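Side-chain contacts in uncharacterized protein (Parabacteroides merdae, PDB 4MXN), which is of unknown function but is probably a family 28 glycoside hydrolase, a group of parallel beta-helix enzymes that hydrolyse pectic polysaccharides: residues A[42-47]-A[54-59]; A[89-94]-A[137-142]; A[174-177]-A[181-184]; A[218-223]-A[235-240]. One frame throughout, in Å; residues are numbered along the deposited sequence.

Contact 1. Residues A[42-47]-A[54-59]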
loop_
_atom_site.group_PDB
_atom_site.type_symbol
_atom_site.label_atom_id
_atom_site.label_comp_id
_atom_site.label_asym_id
_atom_site.label_seq_id
_atom_site.Cartn_x
_atom_site.Cartn_y
_atom_site.Cartn_z
ATOM N N GLN A 42 8.448 11.354 -2.912
ATOM C CA GLN A 42 7.329 12.292 -2.832
ATOM C C GLN A 42 7.480 13.421 -3.850
ATOM O O GLN A 42 6.501 13.785 -4.507
ATOM C CB GLN A 42 7.176 12.885 -1.413
ATOM C CG GLN A 42 5.857 13.650 -1.234
ATOM C CD GLN A 42 4.688 12.725 -1.471
ATOM O OE1 GLN A 42 4.547 11.701 -0.795
ATOM N NE2 GLN A 42 3.884 13.005 -2.503
ATOM N N ARG A 43 8.694 13.997 -3.953
ATOM C CA ARG A 43 8.945 15.078 -4.902
ATOM C C ARG A 43 8.769 14.575 -6.349
ATOM O O ARG A 43 8.203 15.294 -7.190
ATOM C CB ARG A 43 10.328 15.705 -4.677
ATOM C CG ARG A 43 10.612 16.899 -5.614
ATOM C CD ARG A 43 9.764 18.147 -5.350
ATOM N NE ARG A 43 10.084 18.788 -4.072
ATOM C CZ ARG A 43 10.529 20.034 -3.929
ATOM N NH1 ARG A 43 10.722 20.807 -4.993
ATOM N NH2 ARG A 43 10.784 20.518 -2.720
ATOM N N ALA A 44 9.208 13.333 -6.631
ATOM C CA ALA A 44 9.026 12.764 -7.970
ATOM C C ALA A 44 7.521 12.633 -8.285
ATOM O O ALA A 44 7.081 13.061 -9.350
ATOM C CB ALA A 44 9.716 11.411 -8.068
ATOM N N VAL A 45 6.726 12.114 -7.304
ATOM C CA VAL A 45 5.273 11.932 -7.456
ATOM C C VAL A 45 4.625 13.295 -7.717
ATOM O O VAL A 45 3.844 13.405 -8.653
ATOM C CB VAL A 45 4.640 11.190 -6.242
ATOM C CG1 VAL A 45 3.110 11.313 -6.244
ATOM C CG2 VAL A 45 5.054 9.723 -6.239
ATOM N N ASP A 46 4.980 14.330 -6.898
ATOM C CA ASP A 46 4.450 15.697 -6.990
ATOM C C ASP A 46 4.802 16.334 -8.343
ATOM O O ASP A 46 3.934 16.948 -8.976
ATOM C CB ASP A 46 4.973 16.571 -5.834
ATOM C CG ASP A 46 4.502 16.166 -4.446
ATOM O OD1 ASP A 46 3.601 15.305 -4.348
ATOM O OD2 ASP A 46 5.061 16.687 -3.455
ATOM N N TYR A 47 6.069 16.196 -8.775
ATOM C CA TYR A 47 6.533 16.731 -10.056
ATOM C C TYR A 47 5.752 16.098 -11.217
ATOM O O TYR A 47 5.250 16.824 -12.079
ATOM C CB TYR A 47 8.045 16.477 -10.228
ATOM C CG TYR A 47 8.600 16.930 -11.564
ATOM C CD1 TYR A 47 9.011 18.246 -11.762
ATOM C CD2 TYR A 47 8.740 16.036 -12.622
ATOM C CE1 TYR A 47 9.522 18.667 -12.988
ATOM C CE2 TYR A 47 9.251 16.444 -13.850
ATOM C CZ TYR A 47 9.631 17.763 -14.035
ATOM O OH TYR A 47 10.132 18.161 -15.251
ATOM N N GLY A 54 1.649 10.618 -15.281
ATOM C CA GLY A 54 2.577 9.636 -15.823
ATOM C C GLY A 54 2.914 8.569 -14.812
ATOM O O GLY A 54 2.182 8.383 -13.834
ATOM N N ARG A 55 4.021 7.845 -15.040
ATOM C CA ARG A 55 4.389 6.739 -14.168
ATOM C C ARG A 55 5.777 6.895 -13.560
ATOM O O ARG A 55 6.707 7.336 -14.229
ATOM C CB ARG A 55 4.297 5.400 -14.920
ATOM C CG ARG A 55 2.929 5.164 -15.608
ATOM C CD ARG A 55 2.744 3.742 -16.111
ATOM N NE ARG A 55 3.746 3.384 -17.116
ATOM C CZ ARG A 55 3.829 2.198 -17.705
ATOM N NH1 ARG A 55 2.966 1.232 -17.399
ATOM N NH2 ARG A 55 4.774 1.965 -18.604
ATOM N N LEU A 56 5.895 6.564 -12.257
ATOM C CA LEU A 56 7.174 6.547 -11.551
ATOM C C LEU A 56 7.637 5.097 -11.501
ATOM O O LEU A 56 6.952 4.264 -10.911
ATOM C CB LEU A 56 7.070 7.166 -10.144
ATOM C CG LEU A 56 8.387 7.374 -9.389
ATOM C CD1 LEU A 56 9.394 8.240 -10.187
ATOM C CD2 LEU A 56 8.129 7.991 -8.034
ATOM N N ILE A 57 8.780 4.795 -12.154
ATOM C CA ILE A 57 9.268 3.422 -12.299
ATOM C C ILE A 57 10.429 3.089 -11.374
ATOM O O ILE A 57 11.496 3.700 -11.471
ATOM C CB ILE A 57 9.682 3.115 -13.777
ATOM C CG1 ILE A 57 8.686 3.655 -14.851
ATOM C CG2 ILE A 57 10.068 1.625 -13.992
ATOM C CD1 ILE A 57 7.293 3.091 -14.891
ATOM N N PHE A 58 10.232 2.051 -10.553
ATOM C CA PHE A 58 11.250 1.467 -9.662
ATOM C C PHE A 58 11.707 0.213 -10.391
ATOM O O PHE A 58 10.937 -0.748 -10.450
ATOM C CB PHE A 58 10.656 1.160 -8.260
ATOM C CG PHE A 58 10.275 2.359 -7.426
ATOM C CD1 PHE A 58 9.092 3.045 -7.665
ATOM C CD2 PHE A 58 11.082 2.780 -6.375
ATOM C CE1 PHE A 58 8.745 4.159 -6.896
ATOM C CE2 PHE A 58 10.727 3.890 -5.600
ATOM C CZ PHE A 58 9.551 4.564 -5.860
ATOM N N TYR A 59 12.887 0.225 -11.040
ATOM C CA TYR A 59 13.215 -0.907 -11.911
ATOM C C TYR A 59 13.809 -2.143 -11.227
ATOM O O TYR A 59 13.385 -3.247 -11.584
ATOM C CB TYR A 59 14.097 -0.506 -13.113
ATOM C CG TYR A 59 13.458 -0.854 -14.444
ATOM C CD1 TYR A 59 12.881 -2.107 -14.661
ATOM C CD2 TYR A 59 13.419 0.068 -15.486
ATOM C CE1 TYR A 59 12.267 -2.424 -15.872
ATOM C CE2 TYR A 59 12.812 -0.240 -16.708
ATOM C CZ TYR A 59 12.249 -1.493 -16.898
ATOM O OH TYR A 59 11.655 -1.812 -18.101
#
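Leu56 reaches from strand 54-58 to the flank of helix 38-50 and meets Ala44 and Val45 there. Its CB points from the strand toward the helix, and CG lies anti to the backbone N (chi1 -172°), which carries the fork of the side chain out to the helix surface. At the fork the two methyls share the work. CD1 rests on Ala44 CB at 3.8 Å, while CD2 touches two successive helix residues, 3.8 Å from Ala44 CB and 4.0 Å from Val45 CG2. The Ala44 methyl is thus held by both arms of the leucine at the same distance. Val45 offers one branch alone: CG2, the methyl anti to its carbonyl carbon, touches the leucine, and the two side chains cross at about a right angle. Ile41 and Ile48 of the same helix, and Val24, also pack against the leucine side chain.

On another side of the helix, Gln42 NE2 donates to Asp46 OD1 one turn on (3.0 Å). Asp46 OD1 lies in the plane of the Gln42 amide, whereas the amide nitrogen approaches the carboxylate from above, 38° out of its plane. Asp46 OD1 also forms a salt bridge with Lys71, and Gln42 OE1 accepts from the backbone N of Glu69.

Strand 21-23, helix 38-50 and strand 54-58 form a beta-alpha-beta unit, and the contact fastens its helix to its second strand. All three touching residues are buried and meet through methyl groups alone, so the attachment rests on apolar packing and shape, while polar groups pair away from this interface, Gln42 with Asp46 on the helix and Arg55 with Asp21 on the strand side.

Contact 2. Residues A[89-94]-A[137-142]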
loop_
_atom_site.group_PDB
_atom_site.type_symbol
_atom_site.label_atom_id
_atom_site.label_comp_id
_atom_site.label_asym_id
_atom_site.label_seq_id
_atom_site.Cartn_x
_atom_site.Cartn_y
_atom_site.Cartn_z
ATOM N N SER A 89 10.541 2.659 11.505
ATOM C CA SER A 89 10.496 3.910 12.232
ATOM C C SER A 89 9.079 4.478 12.217
ATOM O O SER A 89 8.605 4.955 11.166
ATOM C CB SER A 89 11.496 4.879 11.597
ATOM O OG SER A 89 11.485 6.166 12.195
ATOM N N VAL A 90 8.409 4.447 13.392
ATOM C CA VAL A 90 7.008 4.900 13.546
ATOM C C VAL A 90 6.795 6.333 13.019
ATOM O O VAL A 90 5.802 6.582 12.334
ATOM C CB VAL A 90 6.473 4.758 15.014
ATOM C CG1 VAL A 90 7.381 5.456 16.046
ATOM C CG2 VAL A 90 5.023 5.237 15.148
ATOM N N TYR A 91 7.733 7.245 13.316
ATOM C CA TYR A 91 7.599 8.665 12.943
ATOM C C TYR A 91 7.809 8.940 11.438
ATOM O O TYR A 91 7.474 10.038 10.975
ATOM C CB TYR A 91 8.534 9.522 13.803
ATOM C CG TYR A 91 8.222 9.408 15.283
ATOM C CD1 TYR A 91 6.904 9.371 15.739
ATOM C CD2 TYR A 91 9.243 9.281 16.225
ATOM C CE1 TYR A 91 6.610 9.222 17.096
ATOM C CE2 TYR A 91 8.961 9.182 17.588
ATOM C CZ TYR A 91 7.644 9.158 18.021
ATOM O OH TYR A 91 7.349 9.097 19.360
ATOM N N ASP A 92 8.292 7.949 10.677
ATOM C CA ASP A 92 8.481 8.101 9.234
ATOM C C ASP A 92 7.204 7.696 8.439
ATOM O O ASP A 92 7.203 7.760 7.208
ATOM C CB ASP A 92 9.702 7.308 8.755
ATOM C CG ASP A 92 10.995 8.039 9.058
ATOM O OD1 ASP A 92 11.296 9.008 8.361
ATOM O OD2 ASP A 92 11.653 7.687 10.034
ATOM N N PHE A 93 6.120 7.349 9.140
ATOM C CA PHE A 93 4.825 7.045 8.531
ATOM C C PHE A 93 3.826 8.197 8.868
ATOM O O PHE A 93 4.117 9.024 9.723
ATOM C CB PHE A 93 4.304 5.639 8.950
ATOM C CG PHE A 93 5.271 4.561 8.498
ATOM C CD1 PHE A 93 5.409 4.247 7.149
ATOM C CD2 PHE A 93 6.106 3.926 9.411
ATOM C CE1 PHE A 93 6.379 3.324 6.719
ATOM C CE2 PHE A 93 7.068 2.993 8.983
ATOM C CZ PHE A 93 7.195 2.699 7.641
ATOM N N LYS A 94 2.701 8.275 8.142
ATOM C CA LYS A 94 1.640 9.297 8.250
ATOM C C LYS A 94 1.028 9.441 9.677
ATOM O O LYS A 94 0.764 10.566 10.112
ATOM C CB LYS A 94 0.527 8.999 7.234
ATOM N N GLY A 137 5.583 6.713 26.361
ATOM C CA GLY A 137 4.507 7.695 26.455
ATOM C C GLY A 137 4.673 8.872 25.522
ATOM O O GLY A 137 4.061 9.918 25.743
ATOM N N HIS A 138 5.505 8.716 24.466
ATOM C CA HIS A 138 5.759 9.756 23.468
ATOM C C HIS A 138 4.584 9.873 22.491
ATOM O O HIS A 138 4.409 10.914 21.841
ATOM C CB HIS A 138 7.071 9.488 22.716
ATOM C CG HIS A 138 8.293 9.601 23.579
ATOM N ND1 HIS A 138 9.498 9.053 23.183
ATOM C CD2 HIS A 138 8.459 10.189 24.791
ATOM C CE1 HIS A 138 10.352 9.316 24.163
ATOM N NE2 HIS A 138 9.769 9.981 25.157
ATOM N N ILE A 139 3.792 8.805 22.402
ATOM C CA ILE A 139 2.549 8.681 21.628
ATOM C C ILE A 139 1.552 7.902 22.498
ATOM O O ILE A 139 1.975 7.149 23.377
ATOM C CB ILE A 139 2.740 8.044 20.210
ATOM C CG1 ILE A 139 3.442 6.660 20.271
ATOM C CG2 ILE A 139 3.435 9.028 19.232
ATOM C CD1 ILE A 139 3.392 5.831 18.978
ATOM N N GLU A 140 0.249 8.100 22.280
ATOM C CA GLU A 140 -0.786 7.418 23.074
ATOM C C GLU A 140 -1.707 6.570 22.199
ATOM O O GLU A 140 -2.017 6.958 21.080
ATOM C CB GLU A 140 -1.633 8.429 23.875
ATOM C CG GLU A 140 -0.851 9.345 24.814
ATOM C CD GLU A 140 -0.474 8.830 26.193
ATOM O OE1 GLU A 140 -0.705 7.634 26.487
ATOM O OE2 GLU A 140 0.054 9.639 26.992
ATOM N N GLY A 141 -2.144 5.433 22.730
ATOM C CA GLY A 141 -3.066 4.544 22.031
ATOM C C GLY A 141 -2.606 3.110 21.993
ATOM O O GLY A 141 -2.042 2.599 22.960
ATOM N N ASN A 142 -2.887 2.451 20.871
ATOM C CA ASN A 142 -2.505 1.064 20.608
ATOM C C ASN A 142 -1.613 1.041 19.386
ATOM O O ASN A 142 -1.599 2.018 18.625
ATOM C CB ASN A 142 -3.745 0.194 20.381
ATOM C CG ASN A 142 -4.693 0.185 21.549
ATOM O OD1 ASN A 142 -4.489 -0.524 22.542
ATOM N ND2 ASN A 142 -5.732 1.009 21.461
HETATM O O HOH W 1 6.114 11.526 20.144
#
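Tyr91 lays the edge of its ring against the CG2 methyl of Ile139, which sits in the ring plane 3.8 Å from Tyr91 CE1. The two side chains lie alongside each other, heading opposite ways, and the phenol end runs on beyond the isoleucine to His138, where Tyr91 OH lies 3.4 Å from His138 CB. The ring is turned to this place by a first torsion that sets CG anti to the carbonyl carbon (chi1 -60°). One of its faces is covered from its own segment, with Val90 CG1 over the ring centre. The other valine methyl faces segment 137-142: Val90 CG2 approaches Ile139 CD1 at 4.2 Å, a looser touch than that of the tyrosine.

Ile139 therefore divides its two arms between the neighbours, CG2 going to the tyrosine and CD1 to the valine. Tyr146 and Gln133 also pack against both Ile139 and Val90.

The hydroxyl has polar company as well. A water donates to Tyr91 OH at 2.8 Å; the same water lies 2.5 Å from the backbone O of His138, unusually short, so the exact geometry of that link is doubtful. Gln133 OE1, on helix 123-136, is hydrogen-bonded to Tyr91 OH and to His138 ND1, tying both residues to that helix. Within segment 89-94, Ser89 OG donates to the anti lone pair of Asp92 OD2 at 2.6 Å.

The contact joins the loop after strand 82-86 to the chain leaving helix 123-136, where Gly137 completes a Schellman motif. Its chemistry is divided: an apolar patch of valine, isoleucine and tyrosine edge, bordered at the more exposed end by a phenol bonded to water and a glutamine.

Contact 3. Residues A[174-177]-A[181-184]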
loop_
_atom_site.group_PDB
_atom_site.type_symbol
_atom_site.label_atom_id
_atom_site.label_comp_id
_atom_site.label_asym_id
_atom_site.label_seq_id
_atom_site.Cartn_x
_atom_site.Cartn_y
_atom_site.Cartn_z
ATOM N N GLU A 174 -4.218 -3.791 2.585
ATOM C CA GLU A 174 -4.927 -2.841 1.725
ATOM C C GLU A 174 -6.126 -2.269 2.402
ATOM O O GLU A 174 -6.935 -3.024 2.939
ATOM C CB GLU A 174 -5.427 -3.536 0.441
ATOM C CG GLU A 174 -4.416 -4.184 -0.483
ATOM C CD GLU A 174 -5.054 -5.160 -1.464
ATOM O OE1 GLU A 174 -5.787 -4.711 -2.373
ATOM O OE2 GLU A 174 -4.855 -6.383 -1.300
ATOM N N ILE A 175 -6.311 -0.952 2.302
ATOM C CA ILE A 175 -7.488 -0.278 2.871
ATOM C C ILE A 175 -8.127 0.564 1.787
ATOM O O ILE A 175 -7.438 1.379 1.167
ATOM C CB ILE A 175 -7.156 0.572 4.130
ATOM C CG1 ILE A 175 -6.583 -0.298 5.293
ATOM C CG2 ILE A 175 -8.414 1.374 4.599
ATOM C CD1 ILE A 175 -6.025 0.518 6.423
ATOM N N TYR A 176 -9.425 0.343 1.528
ATOM C CA TYR A 176 -10.198 1.115 0.546
ATOM C C TYR A 176 -11.378 1.690 1.286
ATOM O O TYR A 176 -12.207 0.942 1.828
ATOM C CB TYR A 176 -10.618 0.265 -0.680
ATOM C CG TYR A 176 -9.438 -0.395 -1.358
ATOM C CD1 TYR A 176 -8.568 0.342 -2.163
ATOM C CD2 TYR A 176 -9.165 -1.744 -1.166
ATOM C CE1 TYR A 176 -7.447 -0.252 -2.746
ATOM C CE2 TYR A 176 -8.048 -2.348 -1.748
ATOM C CZ TYR A 176 -7.199 -1.599 -2.545
ATOM O OH TYR A 176 -6.092 -2.182 -3.107
ATOM N N LYS A 177 -11.394 3.021 1.406
ATOM C CA LYS A 177 -12.425 3.731 2.137
ATOM C C LYS A 177 -13.026 4.825 1.271
ATOM O O LYS A 177 -12.285 5.681 0.794
ATOM C CB LYS A 177 -11.841 4.328 3.438
ATOM C CG LYS A 177 -12.877 5.043 4.290
ATOM C CD LYS A 177 -12.324 5.499 5.633
ATOM C CE LYS A 177 -13.335 6.329 6.401
ATOM N NZ LYS A 177 -14.568 5.572 6.753
ATOM N N ASN A 181 -14.840 3.275 -8.314
ATOM C CA ASN A 181 -14.198 2.642 -9.472
ATOM C C ASN A 181 -12.773 2.186 -9.150
ATOM O O ASN A 181 -11.792 2.747 -9.650
ATOM C CB ASN A 181 -14.232 3.566 -10.718
ATOM C CG ASN A 181 -13.755 2.895 -11.994
ATOM O OD1 ASN A 181 -13.739 1.674 -12.113
ATOM N ND2 ASN A 181 -13.321 3.678 -12.966
ATOM N N VAL A 182 -12.675 1.196 -8.273
ATOM C CA VAL A 182 -11.399 0.599 -7.869
ATOM C C VAL A 182 -11.277 -0.757 -8.550
ATOM O O VAL A 182 -12.256 -1.505 -8.595
ATOM C CB VAL A 182 -11.286 0.464 -6.320
ATOM C CG1 VAL A 182 -9.987 -0.244 -5.901
ATOM C CG2 VAL A 182 -11.407 1.820 -5.636
ATOM N N THR A 183 -10.083 -1.067 -9.095
ATOM C CA THR A 183 -9.791 -2.388 -9.664
ATOM C C THR A 183 -8.530 -2.895 -8.990
ATOM O O THR A 183 -7.590 -2.130 -8.806
ATOM C CB THR A 183 -9.673 -2.383 -11.204
ATOM O OG1 THR A 183 -8.573 -1.576 -11.606
ATOM C CG2 THR A 183 -10.983 -1.967 -11.925
ATOM N N VAL A 184 -8.535 -4.162 -8.559
ATOM C CA VAL A 184 -7.383 -4.840 -7.918
ATOM C C VAL A 184 -7.198 -6.145 -8.680
ATOM O O VAL A 184 -8.038 -7.039 -8.572
ATOM C CB VAL A 184 -7.565 -5.049 -6.386
ATOM C CG1 VAL A 184 -6.290 -5.585 -5.756
ATOM C CG2 VAL A 184 -8.004 -3.758 -5.688
#
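Glu174 OE1 accepts a 2.7 Å hydrogen bond from Tyr176 OH, two residues along the same strand, through the anti lone pair of the carboxylate. The oxygen lies in the plane of the phenol ring, at its edge, so the O-H can point at the carboxylate while staying in the ring plane. Across the interior, Val184 lies against this pair: its CG1 is 3.5 Å from Glu174 OE1, and its CG2 is 3.6 Å from Tyr176 OH. Tyr176 and Val184 approach each other from the two facing strands, whereas Val182 CG1, anti to the backbone N (chi1 176°), is the branch brought over one face of the ring, 4.0 Å from Tyr176 CD1. A phenylalanine at Tyr176 would probably keep the ring packed on Val182 but leave buried Glu174 OE1 without its hydroxyl donor. Ile161 and Cys204 also adjoin the tyrosine, and Val207 and Met209 from the next coil pack on the two valines.

The strand axes run nearly antiparallel, 10.6 Å apart, with the chain turning a corner at Asn181 between them. Two strands of successive faces with inward side chains meeting across a stacked interior are characteristic of the right-handed parallel beta-helix of family 28 glycoside hydrolases.

Contact 4. Residues A[218-223]-A[235-240]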
loop_
_atom_site.group_PDB
_atom_site.type_symbol
_atom_site.label_atom_id
_atom_site.label_comp_id
_atom_site.label_asym_id
_atom_site.label_seq_id
_atom_site.Cartn_x
_atom_site.Cartn_y
_atom_site.Cartn_z
ATOM N N GLY A 218 -7.120 -17.922 7.158
ATOM C CA GLY A 218 -8.432 -17.356 7.500
ATOM C C GLY A 218 -9.085 -16.475 6.449
ATOM O O GLY A 218 -8.611 -16.434 5.316
ATOM N N ASN A 219 -10.191 -15.772 6.800
ATOM C CA ASN A 219 -10.876 -14.829 5.896
ATOM C C ASN A 219 -10.019 -13.547 5.778
ATOM O O ASN A 219 -9.797 -12.857 6.778
ATOM C CB ASN A 219 -12.310 -14.502 6.364
ATOM C CG ASN A 219 -13.099 -13.531 5.483
ATOM O OD1 ASN A 219 -12.748 -13.223 4.334
ATOM N ND2 ASN A 219 -14.211 -13.034 6.004
ATOM N N PRO A 220 -9.536 -13.231 4.561
ATOM C CA PRO A 220 -8.653 -12.061 4.390
ATOM C C PRO A 220 -9.353 -10.711 4.419
ATOM O O PRO A 220 -8.715 -9.673 4.601
ATOM C CB PRO A 220 -8.065 -12.272 2.985
ATOM C CG PRO A 220 -8.449 -13.630 2.568
ATOM C CD PRO A 220 -9.692 -13.967 3.293
ATOM N N LEU A 221 -10.658 -10.732 4.215
ATOM C CA LEU A 221 -11.465 -9.541 4.045
ATOM C C LEU A 221 -12.207 -9.085 5.292
ATOM O O LEU A 221 -12.906 -9.857 5.949
ATOM C CB LEU A 221 -12.457 -9.833 2.908
ATOM C CG LEU A 221 -13.419 -8.752 2.404
ATOM C CD1 LEU A 221 -12.682 -7.526 1.970
ATOM C CD2 LEU A 221 -14.214 -9.286 1.214
ATOM N N GLU A 222 -12.078 -7.796 5.566
ATOM C CA GLU A 222 -12.791 -7.066 6.614
ATOM C C GLU A 222 -13.664 -6.052 5.890
ATOM O O GLU A 222 -13.148 -5.245 5.103
ATOM C CB GLU A 222 -11.801 -6.395 7.579
ATOM C CG GLU A 222 -12.424 -5.569 8.685
ATOM C CD GLU A 222 -11.433 -5.059 9.717
ATOM O OE1 GLU A 222 -10.469 -4.356 9.330
ATOM O OE2 GLU A 222 -11.630 -5.352 10.919
ATOM N N SER A 223 -14.978 -6.123 6.097
ATOM C CA SER A 223 -15.897 -5.195 5.448
ATOM C C SER A 223 -16.835 -4.550 6.463
ATOM O O SER A 223 -17.326 -5.231 7.358
ATOM C CB SER A 223 -16.704 -5.906 4.366
ATOM O OG SER A 223 -17.640 -5.020 3.769
ATOM N N CYS A 235 -10.712 -14.911 -6.553
ATOM C CA CYS A 235 -9.919 -14.398 -5.428
ATOM C C CYS A 235 -9.934 -15.492 -4.390
ATOM O O CYS A 235 -11.014 -15.874 -3.937
ATOM C CB CYS A 235 -10.479 -13.080 -4.907
ATOM S SG CYS A 235 -10.379 -11.724 -6.094
ATOM N N ILE A 236 -8.771 -16.120 -4.135
ATOM C CA ILE A 236 -8.718 -17.322 -3.300
ATOM C C ILE A 236 -7.646 -17.311 -2.193
ATOM O O ILE A 236 -6.667 -16.576 -2.272
ATOM C CB ILE A 236 -8.491 -18.579 -4.213
ATOM C CG1 ILE A 236 -7.153 -18.479 -5.018
ATOM C CG2 ILE A 236 -9.693 -18.840 -5.150
ATOM C CD1 ILE A 236 -6.451 -19.821 -5.332
ATOM N N THR A 237 -7.833 -18.205 -1.195
ATOM C CA THR A 237 -6.891 -18.503 -0.112
ATOM C C THR A 237 -6.124 -19.805 -0.531
ATOM O O THR A 237 -6.540 -20.417 -1.522
ATOM C CB THR A 237 -7.614 -18.583 1.252
ATOM O OG1 THR A 237 -8.823 -19.327 1.128
ATOM C CG2 THR A 237 -7.895 -17.209 1.847
ATOM N N PRO A 238 -5.021 -20.248 0.160
ATOM C CA PRO A 238 -4.261 -21.433 -0.297
ATOM C C PRO A 238 -5.064 -22.721 -0.556
ATOM O O PRO A 238 -4.642 -23.524 -1.392
ATOM C CB PRO A 238 -3.272 -21.661 0.851
ATOM C CG PRO A 238 -3.014 -20.343 1.364
ATOM C CD PRO A 238 -4.351 -19.647 1.329
ATOM N N ASP A 239 -6.201 -22.918 0.140
ATOM C CA ASP A 239 -7.092 -24.081 -0.034
ATOM C C ASP A 239 -7.903 -23.987 -1.340
ATOM O O ASP A 239 -8.479 -24.990 -1.772
ATOM C CB ASP A 239 -8.049 -24.220 1.171
ATOM C CG ASP A 239 -8.828 -22.960 1.556
ATOM O OD1 ASP A 239 -8.759 -21.953 0.805
ATOM O OD2 ASP A 239 -9.476 -22.970 2.622
ATOM N N GLY A 240 -7.941 -22.797 -1.948
ATOM C CA GLY A 240 -8.662 -22.550 -3.190
ATOM C C GLY A 240 -10.075 -22.032 -2.999
ATOM O O GLY A 240 -10.793 -21.838 -3.979
#
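Thr237 and Pro220 meet at a slant, the threonine methyl pressing on the CG-CD side of the proline ring. Thr237 CG2 lies 3.7 Å from Pro220 CG and 4.0 Å from Pro220 CD, and the same methyl reaches the backbone of Gly218, 3.6 Å from Gly218 O. One methyl thus supplies every touch made from segment 235-240. It stands anti to the carbonyl carbon of Thr237, which puts OG1 between the backbone N and the carbonyl carbon (chi1 44°) and turns the hydroxyl to its own segment. There Thr237 OG1 donates to Asp239 OD1 at 2.6 Å, on the syn side of the carboxylate, within the type I turn from Thr237 to Gly240. A serine at Thr237 would probably retain this bond but open a gap beside Pro220 and Gly218 O where the methyl had been.

In segment 218-223, Asn219 OD1 accepts from Leu221 N at 3.3 Å, an Asx turn whose donor stands well above the carbonyl plane.

Pro220 also packs on Phe214 of strand 213-214, on Ala198 and on Val243. The contact therefore joins the chain entering strand 221-223, the outermost strand of its sheet beside strand 199-202, to the loop that follows strand 230-233.

The four contacts follow one another along the chain, each closing before the next opens. Contacts 1, 3 and 4 are spread along what is consistent with a parallel beta-helix, with contact 2 in loops at its side. Contacts 1 and 4 lie on opposite sides of the chain's centre, their centres about 32 Å apart. Contact 3 lies closest to that centre, about 10 Å from it. Its nearest neighbour is contact 4, with centres about 16 Å and nearest atoms about 6 Å apart; strands 174-177 and 221-223 belong to one parallel sheet. Strands 54-58 and 182-190, of contacts 1 and 3, are connected by parallel pairing through strands 74-78, 111-114 and 159-162. The nearest atoms of contacts 2 and 1 are about 9 Å apart. None can be tied to an identified active site.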